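Local atomic coordinates of HTH-type transcriptional regulator mcbR (Escherichia coli UMEA 3718-1, PDB entry 4P9F), a protein that represses transcription of McbA by binding its promoter region, preventing colanic acid overproduction and mucoidy, and is important for biofilm formation. Residues L86-T99 with I136-I149. Sequence-based numbering, arbitrary orientation.
Sequences LELMAVALAVENLT and IYHRSNMPILCEMI
Tyr137 gives its phenol proton to Glu87, OH to OE1 2.6 Å, on the carboxylate's anti lone pair, with the two planes 65° apart. Arg133 pairs with the same oxygen and Arg83 with OE2, so this buried acid is probably kept ionised. At the other end, Asn97 ND2 donates to Arg139 O (2.9 Å) within its own amide plane, while the return bond from Arg139 NH2 to Asn97 O is weak, bent to 125°; the guanidinium's stronger partner is Asp102.

Apolar packing fills the middle. Small residues let the backbones close in, with Ala94 CA 3.9 Å from Ser140 CA, and Ala90 CB touches both Tyr137 CD1 and Ile149 CD1, 3.7 Å from each. Leu145, its CG anti to the backbone N (chi1 174°), sends CD1 to Leu86 CB and CD2 to Ala90. A phenylalanine in place of Tyr137 would probably leave Glu87 OE1 without its hydroxyl donor.

Ser140 OG donates to Tyr137 O and accepts from Met142 N, an ST turn at the break between helices 122-138 and 143-156. Within the FCD domain, alanine, leucine and isoleucine contacts thus join helix 73-95 to this internally bonded junction, the buried carboxylate probably balanced by Arg83 and Arg133.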
ATOM      1  N   LEU A  86      -9.379   3.270   1.256  1.00 21.51           N
ATOM      2  CA  LEU A  86      -9.017   2.702  -0.040  1.00 22.25           C
ATOM      3  C   LEU A  86     -10.132   1.857  -0.635  1.00 23.61           C
ATOM      4  O   LEU A  86     -10.395   1.932  -1.838  1.00 22.87           O
ATOM      5  CB  LEU A  86      -7.750   1.858   0.088  1.00 21.39           C
ATOM      6  CG  LEU A  86      -6.509   2.644   0.541  1.00 26.14           C
ATOM      7  CD1 LEU A  86      -5.226   1.785   0.539  1.00 25.91           C
ATOM      8  CD2 LEU A  86      -6.322   3.929  -0.290  1.00 25.76           C
ATOM      9  N   GLU A  87     -10.789   1.053   0.199  1.00 24.07           N
ATOM     10  CA  GLU A  87     -11.831   0.158  -0.288  1.00 21.85           C
ATOM     11  C   GLU A  87     -13.104   0.933  -0.688  1.00 27.44           C
ATOM     12  O   GLU A  87     -13.748   0.602  -1.679  1.00 25.49           O
ATOM     13  CB  GLU A  87     -12.142  -0.916   0.771  1.00 23.15           C
ATOM     14  CG  GLU A  87     -10.953  -1.895   0.986  1.00 21.92           C
ATOM     15  CD  GLU A  87     -11.310  -3.112   1.845  1.00 30.29           C
ATOM     16  OE1 GLU A  87     -12.371  -3.729   1.625  1.00 31.76           O
ATOM     17  OE2 GLU A  87     -10.534  -3.440   2.745  1.00 27.82           O
ATOM     18  N   LEU A  88     -13.427   1.985   0.060  1.00 26.30           N
ATOM     19  CA  LEU A  88     -14.550   2.839  -0.289  1.00 27.74           C
ATOM     20  C   LEU A  88     -14.260   3.585  -1.593  1.00 33.77           C
ATOM     21  O   LEU A  88     -15.154   3.808  -2.410  1.00 31.69           O
ATOM     22  CB  LEU A  88     -14.846   3.826   0.840  1.00 24.48           C
ATOM     23  CG  LEU A  88     -15.434   3.202   2.116  1.00 34.77           C
ATOM     24  CD1 LEU A  88     -15.868   4.276   3.107  1.00 29.91           C
ATOM     25  CD2 LEU A  88     -16.582   2.290   1.777  1.00 35.93           C
HETATM   26  N   MSE A  89     -13.006   3.974  -1.783  1.00 31.32           N
HETATM   27  CA  MSE A  89     -12.594   4.611  -3.034  1.00 36.46           C
HETATM   28  C   MSE A  89     -12.704   3.628  -4.192  1.00 36.30           C
HETATM   29  O   MSE A  89     -13.220   3.967  -5.266  1.00 28.90           O
HETATM   30  CB  MSE A  89     -11.149   5.133  -2.937  1.00 32.09           C
HETATM   31  CG  MSE A  89     -10.628   5.809  -4.206  1.00 33.79           C
HETATM   32 SE   MSE A  89      -8.674   6.147  -4.111  0.76 45.23          SE
HETATM   33  CE  MSE A  89      -8.462   6.153  -2.177  1.00 78.48           C
ATOM     34  N   ALA A  90     -12.209   2.414  -3.971  1.00 23.75           N
ATOM     35  CA  ALA A  90     -12.299   1.372  -4.976  1.00 28.42           C
ATOM     36  C   ALA A  90     -13.752   1.083  -5.356  1.00 34.08           C
ATOM     37  O   ALA A  90     -14.081   1.002  -6.538  1.00 31.24           O
ATOM     38  CB  ALA A  90     -11.609   0.080  -4.488  1.00 23.72           C
ATOM     39  N   VAL A  91     -14.623   0.930  -4.363  1.00 30.34           N
ATOM     40  CA  VAL A  91     -16.009   0.555  -4.675  1.00 28.01           C
ATOM     41  C   VAL A  91     -16.739   1.669  -5.439  1.00 30.84           C
ATOM     42  O   VAL A  91     -17.527   1.368  -6.324  1.00 35.35           O
ATOM     43  CB  VAL A  91     -16.811   0.163  -3.389  1.00 37.18           C
ATOM     44  CG1 VAL A  91     -17.231   1.385  -2.572  1.00 28.46           C
ATOM     45  CG2 VAL A  91     -18.021  -0.667  -3.756  1.00 41.00           C
ATOM     46  N   ALA A  92     -16.436   2.938  -5.141  1.00 31.66           N
ATOM     47  CA  ALA A  92     -17.104   4.053  -5.811  1.00 38.10           C
ATOM     48  C   ALA A  92     -16.670   4.151  -7.262  1.00 39.07           C
ATOM     49  O   ALA A  92     -17.483   4.439  -8.126  1.00 42.13           O
ATOM     50  CB  ALA A  92     -16.841   5.381  -5.082  1.00 29.55           C
ATOM     51  N   LEU A  93     -15.399   3.879  -7.534  1.00 38.05           N
ATOM     52  CA  LEU A  93     -14.900   3.937  -8.897  1.00 35.99           C
ATOM     53  C   LEU A  93     -15.368   2.747  -9.724  1.00 39.45           C
ATOM     54  O   LEU A  93     -15.500   2.838 -10.942  1.00 45.57           O
ATOM     55  CB  LEU A  93     -13.372   3.975  -8.885  1.00 38.40           C
ATOM     56  CG  LEU A  93     -12.777   5.248  -8.304  1.00 40.41           C
ATOM     57  CD1 LEU A  93     -11.259   5.130  -8.215  1.00 36.61           C
ATOM     58  CD2 LEU A  93     -13.204   6.434  -9.166  1.00 43.27           C
ATOM     59  N   ALA A  94     -15.654   1.636  -9.061  1.00 31.67           N
ATOM     60  CA  ALA A  94     -16.049   0.428  -9.763  1.00 35.70           C
ATOM     61  C   ALA A  94     -17.480   0.530 -10.297  1.00 33.31           C
ATOM     62  O   ALA A  94     -17.827  -0.100 -11.302  1.00 41.05           O
ATOM     63  CB  ALA A  94     -15.903  -0.787  -8.854  1.00 29.15           C
ATOM     64  N   VAL A  95     -18.302   1.327  -9.631  1.00 39.33           N
ATOM     65  CA  VAL A  95     -19.715   1.437 -10.000  1.00 44.61           C
ATOM     66  C   VAL A  95     -19.958   1.790 -11.472  1.00 48.42           C
ATOM     67  O   VAL A  95     -20.761   1.138 -12.135  1.00 43.18           O
ATOM     68  CB  VAL A  95     -20.430   2.472  -9.126  1.00 43.62           C
ATOM     69  CG1 VAL A  95     -21.847   2.721  -9.646  1.00 45.20           C
ATOM     70  CG2 VAL A  95     -20.448   1.998  -7.686  1.00 43.73           C
ATOM     71  N   GLU A  96     -19.249   2.786 -11.989  1.00 50.43           N
ATOM     72  CA  GLU A  96     -19.484   3.237 -13.354  1.00 54.54           C
ATOM     73  C   GLU A  96     -18.908   2.285 -14.408  1.00 61.19           C
ATOM     74  O   GLU A  96     -19.079   2.514 -15.605  1.00 66.05           O
ATOM     75  CB  GLU A  96     -18.912   4.641 -13.554  1.00 56.42           C
ATOM     76  N   ASN A  97     -18.256   1.207 -13.976  1.00 54.16           N
ATOM     77  CA  ASN A  97     -17.621   0.276 -14.913  1.00 49.63           C
ATOM     78  C   ASN A  97     -18.180  -1.138 -14.866  1.00 49.54           C
ATOM     79  O   ASN A  97     -17.801  -1.983 -15.672  1.00 52.40           O
ATOM     80  CB  ASN A  97     -16.111   0.204 -14.659  1.00 46.68           C
ATOM     81  CG  ASN A  97     -15.409   1.519 -14.924  1.00 56.79           C
ATOM     82  OD1 ASN A  97     -15.813   2.286 -15.794  1.00 66.19           O
ATOM     83  ND2 ASN A  97     -14.354   1.794 -14.160  1.00 52.67           N
ATOM     84  N   LEU A  98     -19.060  -1.405 -13.911  1.00 49.68           N
ATOM     85  CA  LEU A  98     -19.637  -2.736 -13.756  1.00 49.76           C
ATOM     86  C   LEU A  98     -20.578  -3.064 -14.913  1.00 54.15           C
ATOM     87  O   LEU A  98     -21.477  -2.286 -15.218  1.00 61.25           O
ATOM     88  CB  LEU A  98     -20.379  -2.839 -12.419  1.00 50.69           C
ATOM     89  CG  LEU A  98     -19.453  -2.917 -11.202  1.00 46.89           C
ATOM     90  CD1 LEU A  98     -20.245  -3.057  -9.932  1.00 49.19           C
ATOM     91  CD2 LEU A  98     -18.543  -4.102 -11.374  1.00 41.21           C
ATOM     92  N   THR A  99     -20.358  -4.207 -15.559  1.00 53.19           N
ATOM     93  CA  THR A  99     -21.207  -4.667 -16.664  1.00 59.06           C
ATOM     94  C   THR A  99     -22.282  -5.625 -16.151  1.00 55.70           C
ATOM     95  O   THR A  99     -22.172  -6.105 -15.019  1.00 48.80           O
ATOM     96  CB  THR A  99     -20.370  -5.376 -17.752  1.00 59.71           C
ATOM     97  OG1 THR A  99     -19.852  -6.607 -17.230  1.00 57.49           O
ATOM     98  CG2 THR A  99     -19.210  -4.498 -18.188  1.00 61.13           C
ATOM     99  N   ILE A 136     -15.155  -6.795  -7.306  1.00 34.57           N
ATOM    100  CA  ILE A 136     -15.694  -5.451  -7.403  1.00 36.02           C
ATOM    101  C   ILE A 136     -14.566  -4.456  -7.653  1.00 40.14           C
ATOM    102  O   ILE A 136     -14.605  -3.686  -8.619  1.00 35.24           O
ATOM    103  CB  ILE A 136     -16.456  -5.044  -6.116  1.00 38.33           C
ATOM    104  CG1 ILE A 136     -17.689  -5.940  -5.914  1.00 35.46           C
ATOM    105  CG2 ILE A 136     -16.882  -3.584  -6.187  1.00 32.73           C
ATOM    106  CD1 ILE A 136     -18.327  -5.792  -4.527  1.00 34.19           C
ATOM    107  N   TYR A 137     -13.557  -4.496  -6.782  1.00 38.05           N
ATOM    108  CA  TYR A 137     -12.500  -3.489  -6.784  1.00 38.95           C
ATOM    109  C   TYR A 137     -11.748  -3.453  -8.100  1.00 37.51           C
ATOM    110  O   TYR A 137     -11.347  -2.379  -8.546  1.00 33.67           O
ATOM    111  CB  TYR A 137     -11.517  -3.724  -5.636  1.00 32.96           C
ATOM    112  CG  TYR A 137     -12.142  -3.682  -4.266  1.00 34.09           C
ATOM    113  CD1 TYR A 137     -13.380  -3.087  -4.056  1.00 34.89           C
ATOM    114  CD2 TYR A 137     -11.491  -4.245  -3.175  1.00 29.24           C
ATOM    115  CE1 TYR A 137     -13.955  -3.051  -2.798  1.00 30.77           C
ATOM    116  CE2 TYR A 137     -12.052  -4.211  -1.915  1.00 23.64           C
ATOM    117  CZ  TYR A 137     -13.289  -3.614  -1.731  1.00 24.92           C
ATOM    118  OH  TYR A 137     -13.851  -3.596  -0.466  1.00 27.40           O
ATOM    119  N   HIS A 138     -11.572  -4.619  -8.723  1.00 35.12           N
ATOM    120  CA  HIS A 138     -10.842  -4.702  -9.977  1.00 32.29           C
ATOM    121  C   HIS A 138     -11.476  -3.862 -11.077  1.00 37.41           C
ATOM    122  O   HIS A 138     -10.764  -3.378 -11.961  1.00 38.96           O
ATOM    123  CB  HIS A 138     -10.729  -6.162 -10.448  1.00 40.24           C
ATOM    124  CG  HIS A 138      -9.646  -6.939  -9.767  1.00 43.04           C
ATOM    125  ND1 HIS A 138      -9.545  -8.311  -9.857  1.00 52.25           N
ATOM    126  CD2 HIS A 138      -8.595  -6.534  -9.014  1.00 42.04           C
ATOM    127  CE1 HIS A 138      -8.488  -8.719  -9.172  1.00 49.91           C
ATOM    128  NE2 HIS A 138      -7.895  -7.662  -8.651  1.00 41.23           N
ATOM    129  N   ARG A 139     -12.796  -3.677 -11.020  1.00 35.61           N
ATOM    130  CA  ARG A 139     -13.517  -2.902 -12.046  1.00 43.18           C
ATOM    131  C   ARG A 139     -13.335  -1.395 -11.863  1.00 36.86           C
ATOM    132  O   ARG A 139     -13.831  -0.616 -12.662  1.00 40.80           O
ATOM    133  CB  ARG A 139     -15.011  -3.261 -12.064  1.00 41.58           C
ATOM    134  CG  ARG A 139     -15.293  -4.724 -12.422  1.00 47.33           C
ATOM    135  CD  ARG A 139     -14.776  -5.058 -13.812  1.00 56.02           C
ATOM    136  NE  ARG A 139     -15.161  -4.009 -14.750  1.00 63.81           N
ATOM    137  CZ  ARG A 139     -15.078  -4.099 -16.068  1.00 76.13           C
ATOM    138  NH1 ARG A 139     -14.628  -5.212 -16.638  1.00 87.23           N
ATOM    139  NH2 ARG A 139     -15.461  -3.075 -16.818  1.00 76.12           N
ATOM    140  N   SER A 140     -12.620  -0.989 -10.816  1.00 32.37           N
ATOM    141  CA  SER A 140     -12.242   0.418 -10.644  1.00 29.48           C
ATOM    142  C   SER A 140     -11.178   0.815 -11.665  1.00 35.23           C
ATOM    143  O   SER A 140     -10.881   1.995 -11.822  1.00 41.53           O
ATOM    144  CB  SER A 140     -11.688   0.675  -9.247  1.00 29.00           C
ATOM    145  OG  SER A 140     -10.435   0.025  -9.095  1.00 33.35           O
ATOM    146  N   ASN A 141     -10.593  -0.186 -12.328  1.00 38.94           N
ATOM    147  CA  ASN A 141      -9.478   0.003 -13.255  1.00 39.76           C
ATOM    148  C   ASN A 141      -8.317   0.769 -12.609  1.00 37.19           C
ATOM    149  O   ASN A 141      -7.614   1.546 -13.258  1.00 35.80           O
ATOM    150  CB  ASN A 141      -9.958   0.689 -14.538  1.00 44.21           C
ATOM    151  CG  ASN A 141     -10.928  -0.179 -15.322  1.00 47.20           C
ATOM    152  OD1 ASN A 141     -10.824  -1.408 -15.294  1.00 49.76           O
ATOM    153  ND2 ASN A 141     -11.870   0.450 -16.026  1.00 43.74           N
HETATM  154  N   MSE A 142      -8.117   0.515 -11.322  1.00 31.20           N
HETATM  155  CA  MSE A 142      -6.963   1.022 -10.594  1.00 29.42           C
HETATM  156  C   MSE A 142      -6.186  -0.128  -9.986  1.00 27.35           C
HETATM  157  O   MSE A 142      -6.380  -0.423  -8.809  1.00 32.77           O
HETATM  158  CB  MSE A 142      -7.410   1.962  -9.475  1.00 28.40           C
HETATM  159  CG  MSE A 142      -8.443   2.953  -9.905  1.00 40.08           C
HETATM  160 SE   MSE A 142      -7.560   4.548 -10.504  0.66 49.98          SE
HETATM  161  CE  MSE A 142      -7.392   5.360  -8.739  1.00 32.13           C
ATOM    162  N   PRO A 143      -5.300  -0.768 -10.769  1.00 28.52           N
ATOM    163  CA  PRO A 143      -4.527  -1.949 -10.348  1.00 31.57           C
ATOM    164  C   PRO A 143      -3.653  -1.714  -9.126  1.00 26.77           C
ATOM    165  O   PRO A 143      -3.494  -2.619  -8.306  1.00 26.58           O
ATOM    166  CB  PRO A 143      -3.641  -2.250 -11.568  1.00 33.18           C
ATOM    167  CG  PRO A 143      -4.269  -1.540 -12.690  1.00 37.95           C
ATOM    168  CD  PRO A 143      -4.958  -0.353 -12.140  1.00 32.94           C
ATOM    169  N   ILE A 144      -3.074  -0.522  -9.016  1.00 29.94           N
ATOM    170  CA  ILE A 144      -2.228  -0.191  -7.871  1.00 25.96           C
ATOM    171  C   ILE A 144      -3.070  -0.033  -6.601  1.00 26.59           C
ATOM    172  O   ILE A 144      -2.668  -0.468  -5.505  1.00 25.88           O
ATOM    173  CB  ILE A 144      -1.415   1.092  -8.134  1.00 26.48           C
ATOM    174  CG1 ILE A 144      -0.533   0.896  -9.379  1.00 31.55           C
ATOM    175  CG2 ILE A 144      -0.533   1.418  -6.943  1.00 25.86           C
ATOM    176  CD1 ILE A 144       0.338   2.108  -9.713  1.00 31.61           C
ATOM    177  N   LEU A 145      -4.249   0.567  -6.750  1.00 24.82           N
ATOM    178  CA  LEU A 145      -5.178   0.678  -5.624  1.00 24.30           C
ATOM    179  C   LEU A 145      -5.577  -0.712  -5.156  1.00 23.55           C
ATOM    180  O   LEU A 145      -5.487  -1.013  -3.978  1.00 22.84           O
ATOM    181  CB  LEU A 145      -6.429   1.489  -6.006  1.00 24.42           C
ATOM    182  CG  LEU A 145      -7.583   1.596  -5.003  1.00 23.61           C
ATOM    183  CD1 LEU A 145      -7.133   2.217  -3.695  1.00 25.91           C
ATOM    184  CD2 LEU A 145      -8.748   2.423  -5.588  1.00 24.50           C
ATOM    185  N   CYS A 146      -5.970  -1.572  -6.091  1.00 24.17           N
ATOM    186  CA  CYS A 146      -6.349  -2.942  -5.733  1.00 24.72           C
ATOM    187  C   CYS A 146      -5.221  -3.749  -5.086  1.00 29.07           C
ATOM    188  O   CYS A 146      -5.455  -4.438  -4.098  1.00 25.98           O
ATOM    189  CB  CYS A 146      -6.844  -3.687  -6.986  1.00 26.00           C
ATOM    190  SG  CYS A 146      -8.398  -2.969  -7.647  1.00 37.87           S
ATOM    191  N   GLU A 147      -4.010  -3.658  -5.637  1.00 24.11           N
ATOM    192  CA  GLU A 147      -2.855  -4.352  -5.060  1.00 25.20           C
ATOM    193  C   GLU A 147      -2.601  -3.870  -3.643  1.00 23.07           C
ATOM    194  O   GLU A 147      -2.285  -4.652  -2.755  1.00 26.48           O
ATOM    195  CB  GLU A 147      -1.585  -4.164  -5.912  1.00 24.74           C
ATOM    196  CG  GLU A 147      -0.456  -5.217  -5.625  1.00 39.34           C
ATOM    197  CD  GLU A 147       0.403  -4.949  -4.358  1.00 54.70           C
ATOM    198  OE1 GLU A 147       0.505  -3.783  -3.906  1.00 43.46           O
ATOM    199  OE2 GLU A 147       0.996  -5.916  -3.814  1.00 49.23           O
HETATM  200  N   MSE A 148      -2.732  -2.570  -3.426  1.00 24.06           N
HETATM  201  CA  MSE A 148      -2.509  -2.030  -2.087  1.00 22.23           C
HETATM  202  C   MSE A 148      -3.554  -2.567  -1.100  1.00 22.27           C
HETATM  203  O   MSE A 148      -3.244  -2.879   0.055  1.00 22.35           O
HETATM  204  CB  MSE A 148      -2.540  -0.500  -2.100  1.00 23.60           C
HETATM  205  CG  MSE A 148      -2.245   0.086  -0.723  1.00 27.90           C
HETATM  206 SE   MSE A 148      -1.683   1.950  -0.771  0.78 38.22          SE
HETATM  207  CE  MSE A 148      -0.123   1.699  -1.904  1.00 36.99           C
ATOM    208  N   ILE A 149      -4.791  -2.675  -1.562  1.00 25.99           N
ATOM    209  CA  ILE A 149      -5.857  -3.246  -0.737  1.00 28.62           C
ATOM    210  C   ILE A 149      -5.505  -4.707  -0.394  1.00 24.20           C
ATOM    211  O   ILE A 149      -5.588  -5.112   0.760  1.00 22.83           O
ATOM    212  CB  ILE A 149      -7.237  -3.145  -1.443  1.00 27.95           C
ATOM    213  CG1 ILE A 149      -7.686  -1.669  -1.530  1.00 21.65           C
ATOM    214  CG2 ILE A 149      -8.304  -3.993  -0.706  1.00 23.03           C
ATOM    215  CD1 ILE A 149      -8.960  -1.446  -2.390  1.00 22.14           C
TER